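Local coordinates for solute-binding periplasmic protein of iron/siderophore ABC transporter (Yersinia pestis, PDB 6B2Y) that probably binds chelated iron in the periplasm and hands it to an ABC transporter for uptake by the cell, at residues A[55-60]-A[129-134]; A[47-52]-A[158-163]; A[194-199]-A[337-342]; A[79-84]-A[107-112]; A[39-44]-A[176-181]. All coordinates share one frame; numbering follows the deposited sequence.

Contact 1 (A[55-60]-A[129-134]); sequences VERILL and NPDIAI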
# COMPACT_ATOMS: atom_id res chain seq x y z
N VAL A 55 22.94 -10.94 6.69
CA VAL A 55 21.91 -10.06 7.23
C VAL A 55 20.92 -10.92 8.00
O VAL A 55 20.22 -11.75 7.41
CB VAL A 55 21.19 -9.26 6.14
CG1 VAL A 55 19.98 -8.55 6.72
CG2 VAL A 55 22.15 -8.29 5.49
N GLU A 56 20.88 -10.74 9.32
CA GLU A 56 19.91 -11.46 10.13
C GLU A 56 19.12 -10.58 11.08
O GLU A 56 18.18 -11.08 11.71
CB GLU A 56 20.59 -12.58 10.94
CG GLU A 56 21.35 -13.61 10.10
CD GLU A 56 20.44 -14.48 9.24
OE1 GLU A 56 19.30 -14.75 9.67
OE2 GLU A 56 20.88 -14.89 8.14
N ARG A 57 19.45 -9.29 11.22
CA ARG A 57 18.77 -8.38 12.13
C ARG A 57 18.35 -7.12 11.37
O ARG A 57 19.16 -6.21 11.18
CB ARG A 57 19.68 -8.03 13.32
CG ARG A 57 20.20 -9.27 14.03
CD ARG A 57 21.06 -8.94 15.25
NE ARG A 57 20.34 -8.22 16.30
CZ ARG A 57 19.51 -8.80 17.17
NH1 ARG A 57 19.28 -10.10 17.11
NH2 ARG A 57 18.90 -8.07 18.10
N ILE A 58 17.09 -7.07 10.95
CA ILE A 58 16.56 -6.00 10.10
C ILE A 58 15.71 -5.05 10.94
O ILE A 58 14.86 -5.50 11.72
CB ILE A 58 15.70 -6.56 8.96
CG1 ILE A 58 16.47 -7.61 8.15
CG2 ILE A 58 15.18 -5.42 8.06
CD1 ILE A 58 15.55 -8.40 7.23
N LEU A 59 15.93 -3.75 10.76
CA LEU A 59 15.13 -2.71 11.41
C LEU A 59 14.23 -2.07 10.36
O LEU A 59 14.72 -1.56 9.35
CB LEU A 59 16.04 -1.66 12.03
CG LEU A 59 15.43 -0.66 13.01
CD1 LEU A 59 15.20 -1.32 14.36
CD2 LEU A 59 16.35 0.55 13.14
N LEU A 60 12.93 -2.07 10.61
CA LEU A 60 11.99 -1.44 9.69
C LEU A 60 11.71 -0.02 10.18
O LEU A 60 11.00 0.18 11.17
CB LEU A 60 10.71 -2.27 9.59
CG LEU A 60 10.98 -3.68 9.04
CD1 LEU A 60 9.69 -4.44 8.94
CD2 LEU A 60 11.70 -3.61 7.67
N ASN A 129 21.43 -3.96 17.87
CA ASN A 129 22.45 -4.52 16.98
C ASN A 129 21.91 -4.79 15.58
O ASN A 129 22.02 -5.92 15.07
CB ASN A 129 23.03 -5.79 17.58
CG ASN A 129 23.72 -5.54 18.89
OD1 ASN A 129 24.42 -4.53 19.05
ND2 ASN A 129 23.52 -6.44 19.85
N PRO A 130 21.30 -3.80 14.92
CA PRO A 130 20.76 -4.05 13.58
C PRO A 130 21.87 -4.18 12.55
O PRO A 130 22.89 -3.49 12.63
CB PRO A 130 19.89 -2.82 13.33
CG PRO A 130 20.56 -1.73 14.09
CD PRO A 130 21.17 -2.38 15.31
N ASP A 131 21.67 -5.10 11.60
CA ASP A 131 22.56 -5.26 10.45
C ASP A 131 22.24 -4.27 9.34
O ASP A 131 23.11 -3.94 8.53
CB ASP A 131 22.45 -6.68 9.86
CG ASP A 131 22.96 -7.77 10.80
OD1 ASP A 131 23.90 -7.50 11.57
OD2 ASP A 131 22.42 -8.89 10.74
N ILE A 132 20.99 -3.81 9.28
CA ILE A 132 20.49 -2.98 8.19
C ILE A 132 19.17 -2.37 8.63
O ILE A 132 18.45 -2.96 9.45
CB ILE A 132 20.33 -3.82 6.90
CG1 ILE A 132 20.16 -2.92 5.68
CG2 ILE A 132 19.17 -4.81 7.04
CD1 ILE A 132 20.40 -3.64 4.38
N ALA A 133 18.84 -1.19 8.11
CA ALA A 133 17.56 -0.55 8.35
C ALA A 133 16.97 -0.10 7.01
O ALA A 133 17.71 0.30 6.11
CB ALA A 133 17.70 0.66 9.29
N ILE A 134 15.65 -0.19 6.88
CA ILE A 134 14.97 0.14 5.62
C ILE A 134 14.00 1.28 5.88
O ILE A 134 13.26 1.26 6.87
CB ILE A 134 14.22 -1.08 5.06
CG1 ILE A 134 15.15 -2.30 4.97
CG2 ILE A 134 13.63 -0.76 3.71
CD1 ILE A 134 14.42 -3.61 4.78
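Asp131, just ahead of strand 132-136, meets the backbone N-H groups of Glu56 and Arg57 with its carboxylate, and its short side chain suits the distance. Its CB lies beside the carbonyl oxygen of Arg57, 3.6 Å from it. CG stands anti to the carbonyl carbon of Asp131 (chi1 -66°). At the tip, OD2 takes a nearly straight bond from Glu56 N (2.8 Å) on its anti lone pair, while Arg57 N, 3.0 Å from the same OD2, comes from above the carboxylate plane along a more bent path. Asp131 N answers with a bond to Arg57 O. Past this clasp the parallel ladder takes over, with Leu59 N bonded to Ile132 O and Ile134 N to Leu59 O. On one face Ile134 CD1 rests 3.8 Å from Ile58 CG2 and also touches Leu60 CD2; Leu179 of helix 168-182 packs there. On the other, small Ala133 lets its CB sit 4.0 Å from Leu59 CB. The Arg57 guanidinium bonds Leu128 O through NH2, adding a weak NE bond to Asn129 O. Gripped by two N-H groups, Asp131 OD2 is probably stabilised as an anionic acceptor, tying the strand entrances together before regular pairing begins.

Contact 2 (A[47-52]-A[158-163]); sequences RTVTIP and PVVFVD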
# COMPACT_ATOMS: atom_id res chain seq x y z
N ARG A 47 21.62 6.56 -3.39
CA ARG A 47 22.75 6.41 -2.49
C ARG A 47 23.44 5.07 -2.69
O ARG A 47 22.80 4.07 -3.04
CB ARG A 47 22.30 6.54 -1.04
CG ARG A 47 21.58 7.86 -0.75
CD ARG A 47 20.67 7.78 0.47
NE ARG A 47 21.39 7.53 1.73
CZ ARG A 47 21.45 6.34 2.33
NH1 ARG A 47 20.84 5.28 1.79
NH2 ARG A 47 22.11 6.21 3.47
N THR A 48 24.74 5.05 -2.45
CA THR A 48 25.50 3.81 -2.51
C THR A 48 25.85 3.40 -1.09
O THR A 48 26.43 4.18 -0.34
CB THR A 48 26.74 3.96 -3.40
OG1 THR A 48 27.50 5.10 -3.01
CG2 THR A 48 26.30 4.16 -4.84
N VAL A 49 25.44 2.18 -0.73
CA VAL A 49 25.41 1.70 0.65
C VAL A 49 26.15 0.37 0.71
O VAL A 49 25.81 -0.55 -0.03
CB VAL A 49 23.96 1.52 1.14
CG1 VAL A 49 23.90 1.05 2.60
CG2 VAL A 49 23.17 2.81 0.94
N THR A 50 27.13 0.26 1.60
CA THR A 50 27.78 -1.03 1.81
C THR A 50 26.91 -1.93 2.68
O THR A 50 26.40 -1.50 3.72
CB THR A 50 29.16 -0.85 2.45
OG1 THR A 50 30.04 -0.19 1.53
CG2 THR A 50 29.77 -2.20 2.82
N ILE A 51 26.75 -3.19 2.26
CA ILE A 51 25.86 -4.15 2.89
C ILE A 51 26.70 -5.31 3.41
O ILE A 51 27.53 -5.84 2.67
CB ILE A 51 24.79 -4.67 1.91
CG1 ILE A 51 23.93 -3.51 1.41
CG2 ILE A 51 23.93 -5.76 2.56
CD1 ILE A 51 23.30 -2.68 2.50
N PRO A 52 26.50 -5.76 4.65
CA PRO A 52 27.24 -6.93 5.12
C PRO A 52 26.80 -8.19 4.40
O PRO A 52 25.64 -8.33 4.00
CB PRO A 52 26.88 -7.00 6.61
CG PRO A 52 25.52 -6.35 6.67
CD PRO A 52 25.57 -5.24 5.67
N PRO A 158 23.96 0.41 8.05
CA PRO A 158 23.54 0.74 6.68
C PRO A 158 22.05 1.02 6.61
O PRO A 158 21.25 0.26 7.16
CB PRO A 158 23.92 -0.51 5.87
CG PRO A 158 24.71 -1.39 6.81
CD PRO A 158 24.32 -1.01 8.19
N VAL A 159 21.68 2.09 5.91
CA VAL A 159 20.29 2.48 5.71
C VAL A 159 19.99 2.42 4.21
O VAL A 159 20.74 2.98 3.41
CB VAL A 159 20.01 3.89 6.26
CG1 VAL A 159 18.60 4.33 5.92
CG2 VAL A 159 20.25 3.94 7.77
N VAL A 160 18.90 1.75 3.85
CA VAL A 160 18.52 1.57 2.44
C VAL A 160 17.12 2.15 2.25
O VAL A 160 16.21 1.81 3.01
CB VAL A 160 18.55 0.08 2.04
CG1 VAL A 160 17.85 -0.13 0.70
CG2 VAL A 160 19.98 -0.44 2.02
N PHE A 161 16.96 3.01 1.23
CA PHE A 161 15.67 3.61 0.90
C PHE A 161 14.99 2.86 -0.24
O PHE A 161 15.63 2.52 -1.23
CB PHE A 161 15.81 5.08 0.52
CG PHE A 161 16.16 5.96 1.68
CD1 PHE A 161 15.15 6.50 2.48
CD2 PHE A 161 17.48 6.21 2.01
CE1 PHE A 161 15.48 7.29 3.57
CE2 PHE A 161 17.81 7.00 3.10
CZ PHE A 161 16.80 7.54 3.87
N VAL A 162 13.69 2.61 -0.08
CA VAL A 162 12.83 2.04 -1.11
C VAL A 162 11.71 3.04 -1.41
O VAL A 162 11.57 4.05 -0.74
CB VAL A 162 12.23 0.68 -0.70
CG1 VAL A 162 13.33 -0.36 -0.54
CG2 VAL A 162 11.38 0.85 0.59
N ASP A 163 10.93 2.76 -2.46
CA ASP A 163 9.74 3.56 -2.70
C ASP A 163 8.64 2.71 -3.33
O ASP A 163 8.83 2.16 -4.42
CB ASP A 163 10.01 4.76 -3.60
CG ASP A 163 8.74 5.55 -3.90
OD1 ASP A 163 8.04 5.92 -2.94
OD2 ASP A 163 8.43 5.77 -5.09
O HOH W 1 23.79 4.35 5.15
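Arg47 and Val159 join the N-terminal beta hairpin, strands 40-42 and 48-50, to the outermost strand, 159-162, of the parallel sheet in the amino-terminal lobe of this periplasmic binding protein fold. Arg47 NH1 donates to Val159 O over 2.8 Å in a nearly straight bond. The oxygen lies close to the guanidinium plane, whereas the donor stands 38° above the carbonyl plane. A bend at chi3 (64°) turns NE of Arg47 back alongside Phe161. The Phe161 ring meets one guanidinium face with its edge, CE2 lying 3.6 Å above that plane near the rim, and the two planes are 84° apart, so the arginine meets ring C-H groups and not the pi face. A water accepts a bond from Val159 N and a weak one from Arg47 NH2. Outside the two segments, Asp43 OD2 (to NH1) and Glu153 OE1 (to NH2) form salt bridges that probably hold the guanidinium in place, and Asp43 OD2 also accepts from Phe161 N. Beside this polar cluster, Val49 and Ile51 pack apolar branches on the edge strand and the proline before it: Ile51 CD1 meets Val160 CG2 at 4.0 Å, and the Val49 side chain crosses Pro158 at about a right angle, CG1 3.6 Å from its CB. That same Pro158 CB lies 3.4 Å from the carbonyl oxygen of Thr50.

Contact 3 (A[194-199]-A[337-342]); sequences NFYQDN and PYNVLA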
# COMPACT_ATOMS: atom_id res chain seq x y z
N ASN A 194 8.48 -11.26 -11.30
CA ASN A 194 7.81 -11.96 -12.39
C ASN A 194 6.31 -12.10 -12.12
O ASN A 194 5.50 -11.89 -13.02
CB ASN A 194 8.46 -13.33 -12.60
CG ASN A 194 9.76 -13.23 -13.38
OD1 ASN A 194 9.97 -12.26 -14.10
ND2 ASN A 194 10.65 -14.21 -13.24
N PHE A 195 5.93 -12.46 -10.88
CA PHE A 195 4.51 -12.59 -10.56
C PHE A 195 3.78 -11.26 -10.69
O PHE A 195 2.67 -11.18 -11.21
CB PHE A 195 4.35 -13.15 -9.13
CG PHE A 195 2.95 -13.08 -8.59
CD1 PHE A 195 2.04 -14.10 -8.85
CD2 PHE A 195 2.53 -12.01 -7.81
CE1 PHE A 195 0.73 -14.05 -8.33
CE2 PHE A 195 1.25 -11.94 -7.30
CZ PHE A 195 0.34 -12.97 -7.56
N TYR A 196 4.41 -10.19 -10.23
CA TYR A 196 3.79 -8.88 -10.30
C TYR A 196 3.65 -8.41 -11.75
O TYR A 196 2.57 -7.99 -12.18
CB TYR A 196 4.65 -7.90 -9.50
CG TYR A 196 4.16 -6.48 -9.41
CD1 TYR A 196 4.34 -5.58 -10.47
CD2 TYR A 196 3.56 -6.01 -8.24
CE1 TYR A 196 3.93 -4.28 -10.38
CE2 TYR A 196 3.14 -4.71 -8.14
CZ TYR A 196 3.33 -3.84 -9.21
OH TYR A 196 2.92 -2.54 -9.12
N GLN A 197 4.74 -8.49 -12.52
CA GLN A 197 4.68 -8.01 -13.90
C GLN A 197 3.67 -8.80 -14.72
O GLN A 197 2.92 -8.23 -15.51
CB GLN A 197 6.06 -8.08 -14.55
CG GLN A 197 6.10 -7.35 -15.89
CD GLN A 197 5.98 -5.84 -15.72
OE1 GLN A 197 6.94 -5.18 -15.33
NE2 GLN A 197 4.80 -5.30 -15.99
N ASP A 198 3.62 -10.12 -14.52
CA ASP A 198 2.62 -10.94 -15.20
C ASP A 198 1.21 -10.47 -14.87
O ASP A 198 0.36 -10.37 -15.76
CB ASP A 198 2.78 -12.41 -14.81
CG ASP A 198 3.92 -13.07 -15.55
OD1 ASP A 198 4.48 -12.40 -16.44
OD2 ASP A 198 4.24 -14.24 -15.26
N ASN A 199 0.97 -10.15 -13.61
CA ASN A 199 -0.38 -9.75 -13.22
C ASN A 199 -0.70 -8.30 -13.56
O ASN A 199 -1.88 -7.98 -13.70
CB ASN A 199 -0.60 -10.05 -11.74
CG ASN A 199 -1.01 -11.50 -11.54
OD1 ASN A 199 -2.13 -11.86 -11.85
ND2 ASN A 199 -0.07 -12.33 -11.12
N PRO A 337 4.06 -3.25 -2.12
CA PRO A 337 4.20 -3.98 -3.39
C PRO A 337 3.05 -4.95 -3.68
O PRO A 337 3.00 -5.50 -4.79
CB PRO A 337 5.53 -4.73 -3.24
CG PRO A 337 5.69 -4.86 -1.72
CD PRO A 337 5.11 -3.61 -1.15
N TYR A 338 2.13 -5.13 -2.74
CA TYR A 338 0.91 -5.87 -3.06
C TYR A 338 -0.02 -5.08 -3.96
O TYR A 338 -1.09 -5.57 -4.32
CB TYR A 338 0.11 -6.22 -1.79
CG TYR A 338 0.68 -7.19 -0.78
CD1 TYR A 338 -0.18 -7.88 0.07
CD2 TYR A 338 2.05 -7.39 -0.62
CE1 TYR A 338 0.30 -8.76 1.02
CE2 TYR A 338 2.55 -8.26 0.33
CZ TYR A 338 1.66 -8.94 1.15
OH TYR A 338 2.15 -9.80 2.11
N ASN A 339 0.36 -3.84 -4.33
CA ASN A 339 -0.55 -2.92 -5.00
C ASN A 339 -1.06 -3.43 -6.34
O ASN A 339 -1.99 -2.83 -6.88
CB ASN A 339 0.12 -1.54 -5.16
CG ASN A 339 1.36 -1.57 -6.07
OD1 ASN A 339 1.37 -2.21 -7.11
ND2 ASN A 339 2.41 -0.83 -5.68
N VAL A 340 -0.48 -4.50 -6.90
CA VAL A 340 -1.04 -5.07 -8.13
C VAL A 340 -2.50 -5.45 -7.91
O VAL A 340 -3.31 -5.44 -8.86
CB VAL A 340 -0.19 -6.25 -8.63
CG1 VAL A 340 -0.04 -7.33 -7.57
CG2 VAL A 340 -0.76 -6.85 -9.95
N LEU A 341 -2.88 -5.79 -6.67
CA LEU A 341 -4.28 -6.11 -6.43
C LEU A 341 -5.18 -4.89 -6.59
O LEU A 341 -6.34 -5.02 -7.02
CB LEU A 341 -4.45 -6.70 -5.03
CG LEU A 341 -3.66 -7.99 -4.83
CD1 LEU A 341 -3.58 -8.36 -3.35
CD2 LEU A 341 -4.26 -9.11 -5.64
N ALA A 342 -4.67 -3.70 -6.28
CA ALA A 342 -5.46 -2.50 -6.53
C ALA A 342 -5.52 -2.18 -8.02
O ALA A 342 -6.56 -1.75 -8.54
CB ALA A 342 -4.88 -1.31 -5.76
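Tyr196 OH gives a short hydrogen bond, 2.6 Å, to Asn339 OD1, meeting it in the carbonyl plane on a lone pair. CG of Tyr196 stands anti to the backbone N (chi1 -178°), and the ring carries the hydroxyl from helix 186-207 toward the chain that leads into helix 340-350. The ring and the Asn339 amide planes are 72° apart, with OD1 at the ring edge. Pro337 O lies near the same edge, 3.4 Å from Tyr196 CE2, and is itself bonded by Tyr192 OH. A tyrosine suits this place because its flank is as apolar as its tip is polar: Val340 slides past it, with CB 3.7 Å from Tyr196 CE2. Its CG2 branch packs against Asn199 CB at 3.7 Å. Asn199 contributes CB here, its amide being bonded elsewhere. ND2 donates to Phe195 O, one turn earlier in the helix, over 3.0 Å, reaching it from the face opposite Asn199 N, while OD1 accepts from Lys202 NZ. Helix 186-207 follows the amino-terminal lobe, consistent with the long lobe-connecting helix of related iron-siderophore binding proteins. One buried hydroxyl satisfied by one amide oxygen, beside close apolar packing, is consistent with a well-defined, probably rather rigid junction.

Contact 4 (A[79-84]-A[107-112]); sequences DRIVGW and DQIPLI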
# COMPACT_ATOMS: atom_id res chain seq x y z
N ASP A 79 11.33 -13.70 11.48
CA ASP A 79 12.57 -14.23 12.04
C ASP A 79 13.69 -13.19 12.12
O ASP A 79 14.51 -13.22 13.04
CB ASP A 79 13.01 -15.43 11.20
CG ASP A 79 13.73 -16.47 12.00
OD1 ASP A 79 13.06 -17.45 12.42
OD2 ASP A 79 14.97 -16.34 12.17
N ARG A 80 13.78 -12.28 11.14
CA ARG A 80 14.90 -11.34 11.08
C ARG A 80 14.52 -9.92 11.46
O ARG A 80 15.36 -9.03 11.34
CB ARG A 80 15.52 -11.33 9.68
CG ARG A 80 16.05 -12.65 9.23
CD ARG A 80 17.01 -12.47 8.06
NE ARG A 80 16.28 -12.30 6.80
CZ ARG A 80 16.86 -11.96 5.65
NH1 ARG A 80 18.17 -11.74 5.62
NH2 ARG A 80 16.12 -11.83 4.55
N ILE A 81 13.29 -9.68 11.91
CA ILE A 81 12.86 -8.35 12.32
C ILE A 81 13.23 -8.14 13.78
O ILE A 81 12.64 -8.76 14.67
CB ILE A 81 11.35 -8.15 12.13
CG1 ILE A 81 10.93 -8.55 10.71
CG2 ILE A 81 10.99 -6.71 12.43
CD1 ILE A 81 11.72 -7.86 9.65
N VAL A 82 14.18 -7.23 14.04
CA VAL A 82 14.58 -6.96 15.43
C VAL A 82 14.00 -5.66 15.96
O VAL A 82 14.30 -5.28 17.11
CB VAL A 82 16.12 -6.96 15.57
CG1 VAL A 82 16.66 -8.31 15.13
CG2 VAL A 82 16.73 -5.83 14.77
N GLY A 83 13.18 -4.97 15.17
CA GLY A 83 12.53 -3.75 15.61
C GLY A 83 11.75 -3.13 14.48
O GLY A 83 12.16 -3.25 13.32
N TRP A 84 10.64 -2.47 14.77
CA TRP A 84 9.94 -1.79 13.69
C TRP A 84 9.23 -0.56 14.21
O TRP A 84 8.78 -0.51 15.37
CB TRP A 84 8.93 -2.70 12.96
CG TRP A 84 7.95 -3.50 13.80
CD1 TRP A 84 7.54 -3.25 15.09
CD2 TRP A 84 7.26 -4.70 13.39
NE1 TRP A 84 6.64 -4.20 15.49
CE2 TRP A 84 6.46 -5.11 14.48
CE3 TRP A 84 7.25 -5.47 12.21
CZ2 TRP A 84 5.65 -6.25 14.42
CZ3 TRP A 84 6.45 -6.61 12.16
CH2 TRP A 84 5.66 -6.99 13.26
N ASP A 107 4.81 -10.18 19.51
CA ASP A 107 4.73 -9.20 20.59
C ASP A 107 6.10 -8.88 21.19
O ASP A 107 6.22 -7.88 21.91
CB ASP A 107 3.79 -9.68 21.69
CG ASP A 107 2.33 -9.31 21.43
OD1 ASP A 107 1.47 -9.73 22.24
OD2 ASP A 107 2.03 -8.61 20.43
N GLN A 108 7.11 -9.69 20.91
CA GLN A 108 8.45 -9.44 21.41
C GLN A 108 9.25 -8.49 20.52
O GLN A 108 10.33 -8.06 20.93
CB GLN A 108 9.20 -10.76 21.56
CG GLN A 108 8.52 -11.75 22.50
CD GLN A 108 8.22 -11.15 23.86
OE1 GLN A 108 9.14 -10.77 24.59
NE2 GLN A 108 6.94 -11.06 24.20
N ILE A 109 8.75 -8.14 19.34
CA ILE A 109 9.50 -7.23 18.49
C ILE A 109 9.34 -5.82 19.05
O ILE A 109 8.21 -5.34 19.21
CB ILE A 109 9.02 -7.31 17.03
CG1 ILE A 109 9.18 -8.75 16.52
CG2 ILE A 109 9.80 -6.32 16.16
CD1 ILE A 109 8.70 -9.00 15.10
N PRO A 110 10.44 -5.14 19.39
CA PRO A 110 10.34 -3.80 19.97
C PRO A 110 9.87 -2.77 18.95
O PRO A 110 10.16 -2.86 17.76
CB PRO A 110 11.77 -3.49 20.43
CG PRO A 110 12.52 -4.80 20.36
CD PRO A 110 11.82 -5.65 19.36
N LEU A 111 9.14 -1.77 19.45
CA LEU A 111 8.65 -0.68 18.62
C LEU A 111 9.55 0.53 18.79
O LEU A 111 10.02 0.81 19.89
CB LEU A 111 7.21 -0.30 18.99
CG LEU A 111 6.15 -1.05 18.20
CD1 LEU A 111 5.96 -2.46 18.77
CD2 LEU A 111 4.85 -0.28 18.23
N ILE A 112 9.80 1.23 17.69
CA ILE A 112 10.65 2.41 17.66
C ILE A 112 9.87 3.55 17.02
O ILE A 112 9.00 3.32 16.17
CB ILE A 112 11.96 2.13 16.90
CG1 ILE A 112 11.68 2.02 15.40
CG2 ILE A 112 12.61 0.85 17.38
CD1 ILE A 112 12.81 1.45 14.59
O HOH W 2 5.82 -5.93 17.98
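Ile109 presses its CG2 methyl onto the indole of Trp84 in a CH-pi contact, 3.8 Å from the centre of the five-membered ring and only 7° off its normal. The same methyl touches Ile81 CG2 at 3.9 Å, and a beta-branched isoleucine suits the spot because CG2 meets the ring while CD1 reaches on to Ile81 CB. Leu111 comes differently, bringing CD1 to the indole edge, 3.8 Å from Trp84 NE1. Gly83 adds a CA-H...O contact, its CA 3.3 Å from Pro110 O. Partly exposed Pro110 and Val82 form the less enclosed side of the contact. A single water bridges the segments, donating to Ile109 O and weakly accepting from Trp84 NE1. Two backbone bonds pair the chains, Trp84 N to Pro110 O at 3.1 Å, then Ile112 N to Trp84 O, where the donor stands 48° above the carbonyl plane. Proline, lacking an N-H, still serves as acceptor. Helices 87-91 and 93-102 lie between strands 81-85 and 111-112 in sequence, and those strands run parallel as neighbours, which is the beta-alpha-beta crossover of this alpha/beta lobe.

Contact 5 (A[39-44]-A[176-181]); sequences ATVTDM and MRLLGK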
# COMPACT_ATOMS: atom_id res chain seq x y z
N ALA A 39 29.38 -5.80 -2.79
CA ALA A 39 29.24 -5.52 -1.37
C ALA A 39 28.49 -4.21 -1.15
O ALA A 39 28.32 -3.79 -0.02
CB ALA A 39 30.62 -5.46 -0.70
N THR A 40 28.04 -3.56 -2.23
CA THR A 40 27.20 -2.39 -2.10
C THR A 40 25.84 -2.62 -2.76
O THR A 40 25.63 -3.60 -3.49
CB THR A 40 27.87 -1.14 -2.71
OG1 THR A 40 27.84 -1.22 -4.15
CG2 THR A 40 29.30 -1.02 -2.23
N VAL A 41 24.91 -1.72 -2.46
CA VAL A 41 23.67 -1.57 -3.22
C VAL A 41 23.53 -0.09 -3.57
O VAL A 41 24.00 0.79 -2.85
CB VAL A 41 22.41 -2.07 -2.46
CG1 VAL A 41 22.54 -3.54 -2.07
CG2 VAL A 41 22.11 -1.19 -1.24
N THR A 42 22.90 0.19 -4.71
CA THR A 42 22.43 1.53 -5.02
C THR A 42 20.95 1.55 -4.68
O THR A 42 20.17 0.77 -5.25
CB THR A 42 22.66 1.90 -6.48
OG1 THR A 42 24.06 1.80 -6.80
CG2 THR A 42 22.19 3.34 -6.73
N ASP A 43 20.54 2.44 -3.77
CA ASP A 43 19.15 2.36 -3.32
C ASP A 43 18.25 3.30 -4.14
O ASP A 43 18.67 3.90 -5.14
CB ASP A 43 19.06 2.62 -1.81
CG ASP A 43 19.24 4.09 -1.42
OD1 ASP A 43 19.40 4.95 -2.29
OD2 ASP A 43 19.22 4.36 -0.19
N MET A 44 16.98 3.40 -3.74
CA MET A 44 16.03 4.14 -4.56
C MET A 44 16.23 5.65 -4.46
O MET A 44 15.66 6.39 -5.26
CB MET A 44 14.59 3.77 -4.18
CG MET A 44 14.28 2.31 -4.47
SD MET A 44 14.61 1.89 -6.19
CE MET A 44 13.49 3.00 -6.99
N MET A 176 11.75 -3.87 -5.09
CA MET A 176 11.82 -5.28 -4.69
C MET A 176 13.16 -5.91 -5.07
O MET A 176 13.69 -6.73 -4.32
CB MET A 176 10.67 -6.08 -5.32
CG MET A 176 9.27 -5.78 -4.78
SD MET A 176 9.16 -5.95 -2.97
CE MET A 176 9.67 -7.66 -2.79
N ARG A 177 13.73 -5.55 -6.23
CA ARG A 177 15.05 -6.09 -6.56
C ARG A 177 16.08 -5.61 -5.54
O ARG A 177 16.89 -6.41 -5.04
CB ARG A 177 15.48 -5.68 -7.98
CG ARG A 177 16.86 -6.26 -8.36
CD ARG A 177 17.24 -6.01 -9.84
NE ARG A 177 16.26 -6.62 -10.74
CZ ARG A 177 15.30 -5.94 -11.35
NH1 ARG A 177 15.18 -4.63 -11.19
NH2 ARG A 177 14.42 -6.57 -12.13
N LEU A 178 16.03 -4.32 -5.19
CA LEU A 178 16.94 -3.76 -4.19
C LEU A 178 16.81 -4.46 -2.84
O LEU A 178 17.82 -4.75 -2.18
CB LEU A 178 16.66 -2.26 -4.05
CG LEU A 178 17.21 -1.56 -2.81
CD1 LEU A 178 18.73 -1.46 -2.95
CD2 LEU A 178 16.59 -0.17 -2.76
N LEU A 179 15.58 -4.69 -2.38
CA LEU A 179 15.39 -5.42 -1.12
C LEU A 179 15.94 -6.84 -1.22
O LEU A 179 16.56 -7.34 -0.27
CB LEU A 179 13.91 -5.46 -0.74
CG LEU A 179 13.38 -4.16 -0.13
CD1 LEU A 179 11.85 -4.20 0.10
CD2 LEU A 179 14.12 -3.83 1.17
N GLY A 180 15.72 -7.50 -2.36
CA GLY A 180 16.26 -8.84 -2.54
C GLY A 180 17.77 -8.86 -2.47
O GLY A 180 18.37 -9.79 -1.92
N LYS A 181 18.42 -7.83 -3.02
CA LYS A 181 19.88 -7.74 -2.96
C LYS A 181 20.35 -7.39 -1.55
O LYS A 181 21.29 -8.02 -1.02
CB LYS A 181 20.37 -6.72 -3.99
CG LYS A 181 21.88 -6.63 -4.15
CD LYS A 181 22.27 -5.79 -5.34
CE LYS A 181 23.77 -5.75 -5.50
NZ LYS A 181 24.23 -4.95 -6.68
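Val41 and Leu178 meet in an apolar strand-on-helix contact, where the N-terminal hairpin lies against helix 168-182 of the amino-terminal lobe. The axes of strand 40-42 and helix segment 176-181 pass 9.1 Å apart and run nearly antiparallel, at 169°. Leu178 does most of the work. Its CG is anti to the backbone N (chi1 164°), and from there the two methyls fork along the hairpin chain. CD1 touches Val41 CB at 3.8 Å and also lies 3.5 Å from Thr42 O; CD2 reaches Asp43 CA at 3.6 Å and, at 3.8 Å, Met44 CG. A leucine fits well, since one methyl of its fork packs on the strand and the other on the turn after it. One turn further along the helix, Lys181 stretches out in a fully extended chain and slides past Val41 in the opposite direction. Its CG packs 3.8 Å from Val41 CG1, while CE approaches Thr40 O at 3.5 Å. Long methylenes thus cover the valine, and Lys181 as a whole is exposed, its ammonium end near Thr40 O. Asp43 gives the helix only its backbone and CB; its carboxylate is engaged away from the helix, with Arg47. Around the contact, Val41 also packs on Val49 of strand 48-50 and Ile51 just after it, Leu178 on Val160 and Val162 of strand 159-162, and Met44 on Asn171, Pro174 and Ser175 earlier in helix 168-182.

Contacts 4, 1 and 2 follow one another across a single parallel sheet, ordered 111-112, 81-85, 58-60, 132-136, 159-162. Contact 1 lies about 10 Å, centre to centre, from contact 4 and about 11 Å from contact 2, joined by backbone bonds such as Ala133 O to Val160 N (2.9 Å). Contact 5, about 7 Å from contact 2 between centres, adds the helix beside the edge strand and shares the hairpin. Contact 3 stands apart, about 19 Å, centre to centre, from contact 5, touching it where Pro337 CB meets Met176 SD. In this apo structure the side chains of Trp84 and Pro337 each lie about 10 Å from a bound sodium ion.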